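Local coordinates for similar to phosphinothricin acetyltransferase (Bacillus subtilis, PDB 1VHS), which probably transfers an acetyl group from acetyl-CoA to phosphinothricin, inactivating this herbicide and the related tripeptide antibiotic, at residues Tyr74-Pro77 / Ala78-Lys81. Residues are numbered along the deposited sequence; the frame is centred on the assembly and turned at random.
Sequences YGRP and AYNK
A short 3-10 turn in the connection between two antiparallel strands brings Y74 and R76 against Y79, an example of a tight turn in which residues three to five apart pack side chain against side chain. Two successive i to i+3 backbone bonds define the turn: Y79 N donates to R76 O at 2.9 Å, and N80 N to P77 O at 2.9 Å. The second is the straighter, at 165° about its hydrogen. Just before the turn, G75 is the centre of an inverse gamma turn, and the 3-10 turn follows directly; Y74 and Y79 lie together across them.

The two tyrosines form an offset edge-to-face pair, the edge of Y74 directed at the face of Y79, with ring centroids 5.7 Å apart and planes at 79°. Close to the backbone the same face receives a CH-pi contact, off-centre, from Y74 CB, which lies 3.8 Å from Y79 CD1. In the acetyltransferase (GNAT) fold this loop leads from strand 64-72 to strand 82-89, neighbours in the mixed sheet, and it lies at the surface away from the predicted acetyl-CoA site. F73 adds a further ring contact to Y79.

R76 meets the Y79 ring at its rim. The side chain runs out extended through NE, its CG turned away from the backbone N (chi1 175°), and R76 CD reaches the edge of the Y79 ring, 3.7 Å from Y79 CE1, while the methyl CB of A78 lies 3.5 Å from R76 NE. The guanidinium plane stands steeply to the ring. At the base of the loop, water 1 bridges the backbone, accepting from Y74 N at 3.1 Å and lying also 3.1 Å from Y79 O.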
ATOM      1  N   TYR A  74       5.327 -14.176   2.690  1.00 34.14           N
ATOM      2  CA  TYR A  74       5.045 -15.593   2.512  1.00 40.18           C
ATOM      3  C   TYR A  74       4.730 -16.214   3.867  1.00 41.17           C
ATOM      4  O   TYR A  74       5.469 -16.016   4.836  1.00 40.82           O
ATOM      5  CB  TYR A  74       6.249 -16.304   1.887  1.00 42.36           C
ATOM      6  CG  TYR A  74       5.946 -17.712   1.420  1.00 47.19           C
ATOM      7  CD1 TYR A  74       5.075 -17.940   0.356  1.00 49.61           C
ATOM      8  CD2 TYR A  74       6.519 -18.815   2.051  1.00 49.94           C
ATOM      9  CE1 TYR A  74       4.779 -19.234  -0.070  1.00 50.67           C
ATOM     10  CE2 TYR A  74       6.229 -20.115   1.634  1.00 53.06           C
ATOM     11  CZ  TYR A  74       5.358 -20.315   0.573  1.00 53.21           C
ATOM     12  OH  TYR A  74       5.063 -21.595   0.160  1.00 55.90           O
ATOM     13  N   GLY A  75       3.632 -16.961   3.927  1.00 43.41           N
ATOM     14  CA  GLY A  75       3.225 -17.602   5.165  1.00 45.03           C
ATOM     15  C   GLY A  75       4.176 -18.694   5.618  1.00 45.87           C
ATOM     16  O   GLY A  75       3.797 -19.858   5.728  1.00 46.68           O
ATOM     17  N   ARG A  76       5.416 -18.308   5.885  1.00 46.46           N
ATOM     18  CA  ARG A  76       6.443 -19.233   6.335  1.00 46.45           C
ATOM     19  C   ARG A  76       7.310 -18.487   7.338  1.00 44.99           C
ATOM     20  O   ARG A  76       7.673 -17.332   7.118  1.00 44.63           O
ATOM     21  CB  ARG A  76       7.286 -19.699   5.144  1.00 50.31           C
ATOM     22  CG  ARG A  76       8.474 -20.578   5.495  1.00 53.40           C
ATOM     23  CD  ARG A  76       9.274 -20.912   4.242  1.00 58.04           C
ATOM     24  NE  ARG A  76      10.566 -21.524   4.544  1.00 59.86           N
ATOM     25  CZ  ARG A  76      11.469 -21.851   3.625  1.00 61.21           C
ATOM     26  NH1 ARG A  76      11.224 -21.626   2.341  1.00 63.63           N
ATOM     27  NH2 ARG A  76      12.620 -22.397   3.989  1.00 60.89           N
ATOM     28  N   PRO A  77       7.640 -19.135   8.465  1.00 41.52           N
ATOM     29  CA  PRO A  77       8.467 -18.526   9.508  1.00 39.10           C
ATOM     30  C   PRO A  77       9.754 -17.892   8.989  1.00 34.25           C
ATOM     31  O   PRO A  77      10.171 -16.842   9.470  1.00 34.05           O
ATOM     32  CB  PRO A  77       8.734 -19.692  10.454  1.00 40.35           C
ATOM     33  CG  PRO A  77       7.468 -20.477  10.352  1.00 39.33           C
ATOM     34  CD  PRO A  77       7.219 -20.491   8.862  1.00 40.82           C
ATOM     35  N   ALA A  78      10.380 -18.530   8.004  1.00 32.57           N
ATOM     36  CA  ALA A  78      11.622 -18.018   7.438  1.00 30.26           C
ATOM     37  C   ALA A  78      11.471 -16.579   6.954  1.00 24.84           C
ATOM     38  O   ALA A  78      12.440 -15.822   6.943  1.00 25.49           O
ATOM     39  CB  ALA A  78      12.082 -18.906   6.287  1.00 32.21           C
ATOM     40  N   TYR A  79      10.256 -16.205   6.557  1.00 22.44           N
ATOM     41  CA  TYR A  79      10.012 -14.848   6.072  1.00 24.10           C
ATOM     42  C   TYR A  79       9.305 -13.932   7.075  1.00 23.58           C
ATOM     43  O   TYR A  79       8.842 -12.856   6.704  1.00 21.42           O
ATOM     44  CB  TYR A  79       9.198 -14.889   4.775  1.00 23.71           C
ATOM     45  CG  TYR A  79       9.851 -15.696   3.675  1.00 25.47           C
ATOM     46  CD1 TYR A  79       9.615 -17.065   3.552  1.00 28.23           C
ATOM     47  CD2 TYR A  79      10.720 -15.093   2.769  1.00 24.21           C
ATOM     48  CE1 TYR A  79      10.234 -17.816   2.542  1.00 32.50           C
ATOM     49  CE2 TYR A  79      11.341 -15.827   1.764  1.00 29.73           C
ATOM     50  CZ  TYR A  79      11.095 -17.187   1.654  1.00 31.33           C
ATOM     51  OH  TYR A  79      11.710 -17.907   0.651  1.00 31.70           O
ATOM     52  N   ASN A  80       9.238 -14.349   8.336  1.00 24.04           N
ATOM     53  CA  ASN A  80       8.575 -13.563   9.382  1.00 26.53           C
ATOM     54  C   ASN A  80       8.984 -12.099   9.534  1.00 22.50           C
ATOM     55  O   ASN A  80       8.190 -11.284   9.996  1.00 25.25           O
ATOM     56  CB  ASN A  80       8.744 -14.234  10.751  1.00 31.11           C
ATOM     57  CG  ASN A  80       7.926 -15.491  10.887  1.00 35.54           C
ATOM     58  OD1 ASN A  80       6.882 -15.637  10.253  1.00 38.86           O
ATOM     59  ND2 ASN A  80       8.386 -16.406  11.735  1.00 40.74           N
ATOM     60  N   LYS A  81      10.219 -11.764   9.180  1.00 19.31           N
ATOM     61  CA  LYS A  81      10.693 -10.392   9.309  1.00 19.71           C
ATOM     62  C   LYS A  81      10.621  -9.612   8.007  1.00 17.04           C
ATOM     63  O   LYS A  81      11.155  -8.509   7.905  1.00 17.37           O
ATOM     64  CB  LYS A  81      12.126 -10.382   9.839  1.00 22.63           C
ATOM     65  CG  LYS A  81      12.218 -10.618  11.339  1.00 34.62           C
ATOM     66  CD  LYS A  81      13.654 -10.766  11.804  1.00 40.10           C
ATOM     67  CE  LYS A  81      14.175 -12.155  11.497  1.00 46.91           C
ATOM     68  NZ  LYS A  81      13.370 -13.198  12.196  1.00 49.40           N
TER
HETATM   69  O   HOH W   1       6.152 -12.613   5.271  1.00 28.76           O